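Local structure of putative phosphatase (Bacteroides thetaiotaomicron, 3KYA) at residues A[144-149]-A[448-453]; A[189-194]-A[205-210]; A[223-228]-A[241-246]; A[251-256]-A[313-318]. The protein is a putative phosphatase of unproven activity that binds zinc and joins an IPT/TIG domain to a six-bladed beta-propeller. All blocks are in the same frame, centred on the assembly; numbering follows the deposited sequence.

Contact 1. Residues A[144-149]-A[448-453]; sequences LAFDPL and GLVYDD. With EDO (1,2-ethanediol), chain K.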
# COMPACT_ATOMS: atom_id res chain seq x y z
N LEU A 144 -13.45 24.26 8.23
CA LEU A 144 -12.75 24.48 9.49
C LEU A 144 -11.41 25.19 9.34
O LEU A 144 -10.71 25.01 8.34
CB LEU A 144 -12.52 23.12 10.16
CG LEU A 144 -13.72 22.29 10.61
CD1 LEU A 144 -13.27 20.89 11.08
CD2 LEU A 144 -14.52 22.99 11.73
N ALA A 145 -11.03 25.97 10.36
CA ALA A 145 -9.71 26.62 10.37
C ALA A 145 -9.27 27.01 11.78
O ALA A 145 -10.05 27.63 12.51
CB ALA A 145 -9.69 27.87 9.45
N PHE A 146 -8.06 26.62 12.16
CA PHE A 146 -7.49 27.04 13.44
C PHE A 146 -6.97 28.47 13.41
O PHE A 146 -6.47 28.93 12.39
CB PHE A 146 -6.24 26.23 13.82
CG PHE A 146 -6.49 24.79 14.20
CD1 PHE A 146 -7.19 24.47 15.35
CD2 PHE A 146 -5.96 23.76 13.43
CE1 PHE A 146 -7.39 23.14 15.71
CE2 PHE A 146 -6.16 22.43 13.78
CZ PHE A 146 -6.87 22.13 14.92
N ASP A 147 -7.03 29.16 14.55
CA ASP A 147 -6.33 30.42 14.70
C ASP A 147 -4.84 30.04 14.72
O ASP A 147 -4.42 29.30 15.60
CB ASP A 147 -6.74 31.10 16.01
CG ASP A 147 -6.05 32.44 16.25
OD1 ASP A 147 -5.00 32.73 15.63
OD2 ASP A 147 -6.54 33.22 17.11
N PRO A 148 -4.03 30.52 13.74
CA PRO A 148 -2.61 30.14 13.74
C PRO A 148 -1.86 30.50 15.02
O PRO A 148 -0.85 29.87 15.32
CB PRO A 148 -2.03 30.88 12.53
CG PRO A 148 -3.20 31.18 11.65
CD PRO A 148 -4.36 31.39 12.59
N LEU A 149 -2.35 31.48 15.79
CA LEU A 149 -1.70 31.87 17.02
C LEU A 149 -2.23 31.12 18.24
O LEU A 149 -1.69 31.27 19.32
CB LEU A 149 -1.85 33.38 17.25
CG LEU A 149 -1.44 34.30 16.12
CD1 LEU A 149 -1.58 35.76 16.58
CD2 LEU A 149 -0.02 34.00 15.63
N GLY A 448 -15.90 19.46 6.30
CA GLY A 448 -14.76 20.16 6.88
C GLY A 448 -13.73 19.22 7.48
O GLY A 448 -14.07 18.14 7.97
N LEU A 449 -12.46 19.65 7.44
CA LEU A 449 -11.34 18.85 7.93
C LEU A 449 -10.14 19.72 8.24
O LEU A 449 -9.76 20.59 7.44
CB LEU A 449 -10.93 17.82 6.85
CG LEU A 449 -9.87 16.79 7.23
CD1 LEU A 449 -10.42 15.82 8.27
CD2 LEU A 449 -9.35 16.01 5.98
N VAL A 450 -9.55 19.49 9.42
CA VAL A 450 -8.29 20.15 9.82
C VAL A 450 -7.43 19.12 10.52
O VAL A 450 -7.94 18.12 11.03
CB VAL A 450 -8.47 21.37 10.76
CG1 VAL A 450 -9.02 22.56 10.01
CG2 VAL A 450 -9.32 21.02 11.99
N TYR A 451 -6.13 19.38 10.58
CA TYR A 451 -5.18 18.51 11.28
C TYR A 451 -4.29 19.36 12.16
O TYR A 451 -3.71 20.35 11.70
CB TYR A 451 -4.32 17.72 10.29
CG TYR A 451 -3.36 16.73 10.91
CD1 TYR A 451 -3.82 15.51 11.42
CD2 TYR A 451 -1.99 16.96 10.91
CE1 TYR A 451 -2.94 14.58 11.98
CE2 TYR A 451 -1.10 16.02 11.44
CZ TYR A 451 -1.58 14.83 11.97
OH TYR A 451 -0.71 13.89 12.50
N ASP A 452 -4.22 19.00 13.44
CA ASP A 452 -3.31 19.63 14.39
C ASP A 452 -2.03 18.82 14.27
O ASP A 452 -1.99 17.64 14.69
CB ASP A 452 -3.90 19.60 15.80
CG ASP A 452 -3.02 20.28 16.82
OD1 ASP A 452 -1.77 20.23 16.70
OD2 ASP A 452 -3.59 20.84 17.79
N ASP A 453 -0.98 19.45 13.72
CA ASP A 453 0.30 18.77 13.46
C ASP A 453 1.21 18.59 14.68
O ASP A 453 2.32 18.03 14.57
CB ASP A 453 1.04 19.48 12.30
CG ASP A 453 1.17 21.00 12.49
OD1 ASP A 453 1.07 21.48 13.64
OD2 ASP A 453 1.39 21.69 11.47
C1 EDO K . -1.06 10.36 10.46
O1 EDO K . -1.86 9.49 9.66
C2 EDO K . -1.92 10.89 11.60
O2 EDO K . -1.09 11.24 12.72

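Contact 2. Residues A[189-194]-A[205-210]; sequences RSIAFN and EYMIVA. With ZN (zinc ion), chain B.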
# COMPACT_ATOMS: atom_id res chain seq x y z
N ARG A 189 -17.83 30.64 2.61
CA ARG A 189 -17.12 29.51 2.00
C ARG A 189 -15.75 29.11 2.56
O ARG A 189 -15.38 27.94 2.47
CB ARG A 189 -16.97 29.81 0.50
CG ARG A 189 -18.29 30.01 -0.27
CD ARG A 189 -19.24 28.80 -0.20
NE ARG A 189 -18.58 27.54 -0.54
CZ ARG A 189 -18.72 26.84 -1.67
NH1 ARG A 189 -19.53 27.23 -2.65
NH2 ARG A 189 -18.05 25.69 -1.82
N SER A 190 -14.99 30.05 3.12
CA SER A 190 -13.66 29.70 3.63
C SER A 190 -13.08 30.74 4.56
O SER A 190 -13.45 31.92 4.52
CB SER A 190 -12.65 29.47 2.49
OG SER A 190 -12.36 30.66 1.78
N ILE A 191 -12.16 30.25 5.38
CA ILE A 191 -11.42 31.06 6.32
C ILE A 191 -9.93 30.82 6.11
O ILE A 191 -9.48 29.66 6.05
CB ILE A 191 -11.78 30.71 7.79
CG1 ILE A 191 -13.20 31.16 8.12
CG2 ILE A 191 -10.78 31.36 8.75
CD1 ILE A 191 -13.71 30.66 9.50
N ALA A 192 -9.17 31.91 5.99
CA ALA A 192 -7.72 31.87 5.89
C ALA A 192 -7.16 33.02 6.74
O ALA A 192 -7.93 33.84 7.27
CB ALA A 192 -7.24 31.98 4.42
N PHE A 193 -5.84 33.04 6.91
CA PHE A 193 -5.15 34.08 7.69
C PHE A 193 -3.92 34.57 6.94
O PHE A 193 -3.24 33.78 6.27
CB PHE A 193 -4.74 33.54 9.07
CG PHE A 193 -5.90 33.15 9.95
CD1 PHE A 193 -6.42 31.87 9.91
CD2 PHE A 193 -6.45 34.05 10.85
CE1 PHE A 193 -7.50 31.50 10.71
CE2 PHE A 193 -7.53 33.69 11.67
CZ PHE A 193 -8.05 32.41 11.59
N ASN A 194 -3.59 35.86 7.04
CA ASN A 194 -2.39 36.37 6.38
C ASN A 194 -1.10 35.88 7.04
O ASN A 194 -1.07 35.59 8.24
CB ASN A 194 -2.35 37.91 6.36
CG ASN A 194 -2.13 38.50 7.75
OD1 ASN A 194 -2.99 38.41 8.61
ND2 ASN A 194 -0.98 39.14 7.95
N GLU A 205 -2.83 38.60 11.75
CA GLU A 205 -3.51 39.77 12.27
C GLU A 205 -4.86 39.90 11.57
O GLU A 205 -5.77 40.56 12.08
CB GLU A 205 -2.65 41.03 12.06
CG GLU A 205 -3.26 42.28 12.70
CD GLU A 205 -2.36 43.52 12.67
OE1 GLU A 205 -1.27 43.51 12.04
OE2 GLU A 205 -2.78 44.54 13.29
N TYR A 206 -4.99 39.28 10.39
CA TYR A 206 -6.22 39.33 9.62
C TYR A 206 -6.78 37.96 9.23
O TYR A 206 -6.05 37.10 8.71
CB TYR A 206 -6.00 40.14 8.34
CG TYR A 206 -5.56 41.57 8.61
CD1 TYR A 206 -4.22 41.87 8.83
CD2 TYR A 206 -6.48 42.60 8.68
CE1 TYR A 206 -3.81 43.17 9.10
CE2 TYR A 206 -6.08 43.91 8.96
CZ TYR A 206 -4.74 44.18 9.16
OH TYR A 206 -4.34 45.47 9.44
N MSE A 207 -8.08 37.80 9.47
CA MSE A 207 -8.84 36.65 9.02
C MSE A 207 -9.38 37.04 7.66
O MSE A 207 -9.94 38.13 7.51
CB MSE A 207 -9.99 36.35 9.98
CG MSE A 207 -10.83 35.12 9.59
SE MSE A 207 -12.41 34.84 10.70
CE MSE A 207 -11.61 34.17 12.37
N ILE A 208 -9.20 36.17 6.67
CA ILE A 208 -9.61 36.41 5.29
C ILE A 208 -10.76 35.45 5.00
O ILE A 208 -10.58 34.24 5.07
CB ILE A 208 -8.42 36.22 4.32
CG1 ILE A 208 -7.30 37.22 4.66
CG2 ILE A 208 -8.88 36.38 2.86
CD1 ILE A 208 -5.92 36.86 4.11
N VAL A 209 -11.93 36.00 4.69
CA VAL A 209 -13.15 35.24 4.53
C VAL A 209 -13.75 35.35 3.13
O VAL A 209 -14.07 36.46 2.67
CB VAL A 209 -14.21 35.73 5.53
CG1 VAL A 209 -15.53 34.97 5.35
CG2 VAL A 209 -13.69 35.60 6.96
N ALA A 210 -13.93 34.19 2.48
CA ALA A 210 -14.53 34.11 1.14
C ALA A 210 -16.03 33.82 1.23
O ALA A 210 -16.47 32.99 2.05
CB ALA A 210 -13.80 33.02 0.28
ZN ZN B . -0.80 45.54 13.99
O HOH W 1 -10.67 32.46 2.90

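Contact 3. Residues A[223-228]-A[241-246]; sequences VYIIKR and QLIAAY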
# COMPACT_ATOMS: atom_id res chain seq x y z
N VAL A 223 -14.36 38.45 -1.32
CA VAL A 223 -13.49 38.26 -0.15
C VAL A 223 -13.44 39.49 0.78
O VAL A 223 -13.26 40.63 0.34
CB VAL A 223 -12.03 37.94 -0.58
CG1 VAL A 223 -11.18 37.52 0.64
CG2 VAL A 223 -11.97 36.87 -1.71
N TYR A 224 -13.58 39.22 2.08
CA TYR A 224 -13.47 40.24 3.11
C TYR A 224 -12.25 39.95 3.99
O TYR A 224 -11.76 38.81 4.05
CB TYR A 224 -14.73 40.27 3.99
CG TYR A 224 -15.97 40.79 3.30
CD1 TYR A 224 -16.75 39.95 2.50
CD2 TYR A 224 -16.37 42.11 3.44
CE1 TYR A 224 -17.90 40.43 1.87
CE2 TYR A 224 -17.52 42.59 2.79
CZ TYR A 224 -18.27 41.74 2.01
OH TYR A 224 -19.40 42.20 1.37
N ILE A 225 -11.79 41.00 4.68
CA ILE A 225 -10.67 40.90 5.60
C ILE A 225 -11.11 41.47 6.96
O ILE A 225 -11.65 42.58 7.02
CB ILE A 225 -9.41 41.58 5.02
CG1 ILE A 225 -8.16 41.15 5.79
CG2 ILE A 225 -9.55 43.14 4.97
CD1 ILE A 225 -6.85 41.47 5.08
N ILE A 226 -10.88 40.70 8.02
CA ILE A 226 -11.30 41.04 9.39
C ILE A 226 -10.09 41.18 10.31
O ILE A 226 -9.33 40.24 10.48
CB ILE A 226 -12.24 39.98 9.98
CG1 ILE A 226 -13.43 39.72 9.05
CG2 ILE A 226 -12.73 40.39 11.39
CD1 ILE A 226 -14.37 38.62 9.50
N LYS A 227 -9.93 42.35 10.92
CA LYS A 227 -8.76 42.63 11.75
C LYS A 227 -8.93 42.20 13.20
O LYS A 227 -9.94 42.50 13.85
CB LYS A 227 -8.44 44.12 11.69
CG LYS A 227 -7.11 44.51 12.32
CD LYS A 227 -6.86 46.00 12.17
CE LYS A 227 -5.47 46.38 12.61
NZ LYS A 227 -5.30 47.84 12.55
N ARG A 228 -7.91 41.52 13.71
CA ARG A 228 -7.87 41.07 15.08
C ARG A 228 -7.96 42.27 16.03
O ARG A 228 -7.32 43.32 15.80
CB ARG A 228 -6.58 40.26 15.31
CG ARG A 228 -6.52 39.47 16.63
CD ARG A 228 -5.18 38.74 16.78
NE ARG A 228 -4.94 37.65 15.80
CZ ARG A 228 -5.25 36.37 15.99
NH1 ARG A 228 -5.88 35.95 17.09
NH2 ARG A 228 -4.97 35.49 15.04
N GLN A 241 -13.36 44.84 6.17
CA GLN A 241 -13.28 45.55 4.90
C GLN A 241 -13.39 44.60 3.71
O GLN A 241 -12.94 43.44 3.77
CB GLN A 241 -11.95 46.31 4.80
CG GLN A 241 -11.68 47.32 5.92
CD GLN A 241 -12.65 48.48 5.94
OE1 GLN A 241 -13.26 48.80 4.92
NE2 GLN A 241 -12.80 49.11 7.09
N LEU A 242 -14.01 45.09 2.63
CA LEU A 242 -14.14 44.35 1.39
C LEU A 242 -12.82 44.47 0.66
O LEU A 242 -12.33 45.58 0.42
CB LEU A 242 -15.28 44.94 0.54
CG LEU A 242 -15.54 44.30 -0.82
CD1 LEU A 242 -15.97 42.83 -0.68
CD2 LEU A 242 -16.60 45.11 -1.60
N ILE A 243 -12.22 43.33 0.30
CA ILE A 243 -10.91 43.36 -0.37
C ILE A 243 -10.96 42.92 -1.85
O ILE A 243 -10.07 43.27 -2.62
CB ILE A 243 -9.87 42.53 0.43
CG1 ILE A 243 -8.44 42.95 0.07
CG2 ILE A 243 -10.07 41.04 0.22
CD1 ILE A 243 -7.38 42.27 0.90
N ALA A 244 -11.98 42.14 -2.23
CA ALA A 244 -12.13 41.69 -3.62
C ALA A 244 -13.59 41.42 -3.95
O ALA A 244 -14.33 40.83 -3.15
CB ALA A 244 -11.27 40.46 -3.89
N ALA A 245 -14.00 41.85 -5.13
CA ALA A 245 -15.37 41.65 -5.61
C ALA A 245 -15.40 41.30 -7.10
O ALA A 245 -14.99 42.12 -7.93
CB ALA A 245 -16.21 42.91 -5.37
N TYR A 246 -15.86 40.09 -7.40
CA TYR A 246 -16.14 39.68 -8.78
C TYR A 246 -17.53 39.03 -8.75
O TYR A 246 -18.52 39.70 -9.06
CB TYR A 246 -15.05 38.78 -9.38
CG TYR A 246 -15.37 38.44 -10.83
CD1 TYR A 246 -15.29 39.41 -11.82
CD2 TYR A 246 -15.79 37.17 -11.19
CE1 TYR A 246 -15.60 39.13 -13.14
CE2 TYR A 246 -16.10 36.87 -12.53
CZ TYR A 246 -16.00 37.86 -13.49
OH TYR A 246 -16.31 37.60 -14.81

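Contact 4. Residues A[251-256]-A[313-318]; sequences GATIHP and FQIFIH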
# COMPACT_ATOMS: atom_id res chain seq x y z
N GLY A 251 -13.89 30.10 -2.48
CA GLY A 251 -12.80 30.00 -1.50
C GLY A 251 -11.63 30.91 -1.81
O GLY A 251 -11.45 31.34 -2.96
N ALA A 252 -10.85 31.19 -0.77
CA ALA A 252 -9.64 32.01 -0.86
C ALA A 252 -8.55 31.38 0.01
O ALA A 252 -8.83 30.99 1.15
CB ALA A 252 -9.92 33.45 -0.45
N THR A 253 -7.33 31.30 -0.51
CA THR A 253 -6.22 30.63 0.17
C THR A 253 -4.94 31.45 0.11
O THR A 253 -4.66 32.09 -0.92
CB THR A 253 -5.93 29.26 -0.49
OG1 THR A 253 -7.16 28.54 -0.65
CG2 THR A 253 -4.95 28.43 0.34
N ILE A 254 -4.16 31.42 1.19
CA ILE A 254 -2.89 32.14 1.32
C ILE A 254 -1.70 31.23 1.03
O ILE A 254 -1.66 30.08 1.51
CB ILE A 254 -2.75 32.75 2.75
CG1 ILE A 254 -3.72 33.92 2.92
CG2 ILE A 254 -1.33 33.25 3.01
CD1 ILE A 254 -3.37 35.18 2.10
N HIS A 255 -0.75 31.72 0.23
CA HIS A 255 0.47 30.95 -0.06
C HIS A 255 1.30 30.90 1.23
O HIS A 255 1.63 31.95 1.78
CB HIS A 255 1.29 31.57 -1.19
CG HIS A 255 2.35 30.65 -1.71
ND1 HIS A 255 3.61 30.60 -1.18
CD2 HIS A 255 2.31 29.72 -2.70
CE1 HIS A 255 4.32 29.69 -1.83
NE2 HIS A 255 3.55 29.13 -2.75
N PRO A 256 1.64 29.69 1.71
CA PRO A 256 2.30 29.56 3.02
C PRO A 256 3.73 30.09 3.11
O PRO A 256 4.21 30.30 4.23
CB PRO A 256 2.27 28.04 3.28
CG PRO A 256 2.22 27.43 1.91
CD PRO A 256 1.43 28.38 1.06
N PHE A 313 -14.73 25.10 -6.94
CA PHE A 313 -13.51 24.51 -6.37
C PHE A 313 -12.78 25.35 -5.34
O PHE A 313 -12.93 26.56 -5.29
CB PHE A 313 -12.50 24.14 -7.49
CG PHE A 313 -11.91 25.33 -8.22
CD1 PHE A 313 -12.56 25.89 -9.32
CD2 PHE A 313 -10.70 25.87 -7.83
CE1 PHE A 313 -12.02 26.97 -10.00
CE2 PHE A 313 -10.14 26.96 -8.51
CZ PHE A 313 -10.81 27.52 -9.59
N GLN A 314 -11.97 24.65 -4.53
CA GLN A 314 -11.10 25.27 -3.55
C GLN A 314 -9.65 24.89 -3.81
O GLN A 314 -9.36 23.91 -4.52
CB GLN A 314 -11.53 24.92 -2.12
CG GLN A 314 -12.89 25.47 -1.80
CD GLN A 314 -13.24 25.38 -0.34
OE1 GLN A 314 -12.92 24.41 0.35
NE2 GLN A 314 -13.92 26.42 0.15
N ILE A 315 -8.74 25.69 -3.25
CA ILE A 315 -7.30 25.56 -3.47
C ILE A 315 -6.61 25.15 -2.17
O ILE A 315 -6.75 25.84 -1.13
CB ILE A 315 -6.72 26.91 -3.96
CG1 ILE A 315 -7.47 27.39 -5.21
CG2 ILE A 315 -5.22 26.80 -4.23
CD1 ILE A 315 -7.10 28.83 -5.62
N PHE A 316 -5.87 24.05 -2.23
CA PHE A 316 -5.14 23.50 -1.08
C PHE A 316 -3.66 23.47 -1.43
O PHE A 316 -3.24 22.71 -2.32
CB PHE A 316 -5.67 22.11 -0.71
CG PHE A 316 -7.16 22.06 -0.56
CD1 PHE A 316 -7.78 22.57 0.57
CD2 PHE A 316 -7.95 21.51 -1.57
CE1 PHE A 316 -9.15 22.57 0.69
CE2 PHE A 316 -9.33 21.48 -1.44
CZ PHE A 316 -9.93 22.01 -0.31
N ILE A 317 -2.88 24.32 -0.76
CA ILE A 317 -1.46 24.47 -1.08
C ILE A 317 -0.57 23.64 -0.15
O ILE A 317 -0.78 23.62 1.06
CB ILE A 317 -1.03 25.95 -1.04
CG1 ILE A 317 -1.95 26.79 -1.94
CG2 ILE A 317 0.44 26.11 -1.46
CD1 ILE A 317 -1.72 28.32 -1.84
N HIS A 318 0.40 22.95 -0.74
CA HIS A 318 1.36 22.12 -0.03
C HIS A 318 2.15 23.00 0.96
O HIS A 318 2.42 24.17 0.66
CB HIS A 318 2.29 21.47 -1.06
CG HIS A 318 3.21 20.43 -0.50
ND1 HIS A 318 4.47 20.73 -0.03
CD2 HIS A 318 3.06 19.09 -0.38
CE1 HIS A 318 5.06 19.61 0.37
NE2 HIS A 318 4.23 18.60 0.16
O HOH W 2 -11.25 28.68 -4.40
O HOH W 3 -9.80 28.12 -2.09

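Contact 1. Residues A[144-149]-A[448-453]
L144 meets G448, L449 and V450. Its CB packs on V450 CG1 at 3.5 Å, and the same methyl lies 3.4 Å from L144 O. Further along the side chain, L144 CD1 rests 3.9 Å from L449 N. No hydrogen bond joins the two segments directly. The gap is bridged by Q376 instead: its amide NE2 bonds to L144 O and its OE1 to L449 N. Strands 141-147 and 446-452 are the innermost strands of two neighbouring blades of a six-bladed beta-propeller; the blade of 446-452 also takes in the early strand 105-110. The strands run in roughly the same direction, 33° apart, with axes 6.2 Å apart. A145 turns its CB away, toward I191 of the next blade. F146 points back across. Its CG is anti to the carbonyl carbon (chi1 -70°), and the ring comes to V450 and D452 by its CE2-CZ side. CE2 is 3.9 Å from V450 CG2, which approaches obliquely. Y451 O and D452 N lie at the ring edge. F146 CZ touches D452 CB at 4.0 Å, ring and carboxylate planes being 73° apart. The D452 carboxylate pairs with K151. Y451 OH is hydrogen-bonded to ethanediol O2 at 2.7 Å.

Contact 2. Residues A[189-194]-A[205-210]
The Y206 ring meets N194 at its edge: N194 OD1 lies in the ring plane, 3.7 Å from Y206 CD1. The ring also meets that of F280, from outside the two segments. The F193 and selenomethionine M207 side chains lie side by side, pointing the same way. F193 CE2 sits 4.0 Å from M207 CB, and F193 CZ touches M207 CE. Y206 O and M207 CA approach the F193 ring obliquely. The third flat group is the E205 carboxylate. Its OE2 binds a zinc ion at 2.3 Å, while OE1 accepts from the backbone N of D202, a residue of the same zinc site. N194 grips Y206 twice: N194 N donates to Y206 O, and Y206 N donates to N194 OD1 at 2.8 Å. N194 ND2 bonds to D202 O, in the loop that carries the zinc ligands. Strands 188-193 and 206-211 are the inner two strands of a propeller blade, antiparallel and paired from S190-A210 to F193-M207. I208 N donates to A192 O at 2.7 Å, straight at the hydrogen (178°), though the donor stands above the A192 carbonyl plane. The pairing starts with a classic beta bulge, where R189 and S190 both face A210. R189 N bonds firmly to A210 O, S190 N only weakly. The R189 guanidinium turns away to D212 and E312. S190 OG bonds to A252 N and to a water 2.7 Å away, and that water donates to I208 O.

Contact 3. Residues A[223-228]-A[241-246]
V223 and I243 pack side by side where a classic beta bulge interrupts the pairing of strands 220-227 and 240-246. These are the two outer strands of an antiparallel propeller blade. On one face of the sheet V223 pairs with A244 and I225 with Q241. Y224 and L242 pair on the other. V223 CG1 is anti to its backbone N (chi1 -171°) and approaches I243 CG2 to 3.7 Å. I243 is deposited in two conformers. In the one described, CG1 is anti to the backbone N (chi1 -159°), so CG2 falls between the backbone N and the carbonyl carbon. There I243 CG2 is also 3.2 Å from V223 O. I225 CG2 meets Q241 CB at 4.0 Å, the side chains crossing at a slant. The Q241 chain then bends at chi2, and its NE2 bonds to D239. Beside it, helix 276-284 covers I225, Q241 and I243 through Y279.

L242 is also deposited in two conformers. In the one described, its CD1 lies over one face of the Y224 ring in a CH-pi contact, 3.9 Å from the ring centroid and 17° off the normal. The methyl is displaced toward the rim, nearest to CZ. The backbones are joined on both sides of this pair. I225 and Q241 exchange two bonds, and V223 N donates to A244 O. At the bulge V223 O accepts twice: from I243 N at 2.9 Å, and from A244 N at 3.2 Å on a lone pair.

Contact 4. Residues A[251-256]-A[313-318]
T253 makes the one direct hydrogen bond of this contact: its OG1 donates to I315 O at 2.8 Å. The donor is tilted 22° from the carbonyl plane. T253 OG1 lies anti to its own carbonyl carbon (chi1 -48°), which puts CG2 anti to the backbone N, where it meets I317 CD1. The same oxygen accepts from a water 3.0 Å away. That water in turn accepts from I315 N at 2.9 Å. One hydroxyl thus serves both the N-H and the C=O of I315, directly and through water.

Van der Waals contacts take over toward the C-terminal ends. I317 carries most of them. Its CD1 lies 3.9 Å from T253 CG2, the two side chains passing in opposite directions. The I317 CD1 methyl also reaches I254 O and H255 CA. I317 CG2 packs on P256 CD at 3.5 Å. P256 CG comes equally near H318 O. P256 CD also lies over one face of the H255 ring, toward its rim.

Other polar ends turn elsewhere. H255 NE2 bonds to G321 O and ND1 to N258 N. Q314 NE2, 4.1 Å from G251 CA, bonds to N250 O, and Q314 OE1 to R143.

The two strands point the same way, only 10° apart, but their axes stay 6.8 Å apart and no backbone hydrogen bond joins them. This is how innermost strands of neighbouring blades meet around the axis of a beta-propeller.

In the fold
The IPT/TIG domain comes first in the chain, and the propeller follows. Contact 1 opens at residues 144-149 and closes about 300 residues later at 448-453. It sets the blade of 141-147 against the one that closes the ring, where strand 105-110 pairs with 467-473. The other three are nested inside that loop, in series, and none cross. Contacts 2 and 3 close short hairpin connections within one four-stranded blade, whose middle strands 206-211 and 220-227 are neighbours. Contact 4 then spans from the next blade to the one after it. Blades are also linked between contacts: F193 packs on P148, R228 forms a salt bridge with D147, and F193 O packs against I254 CG1.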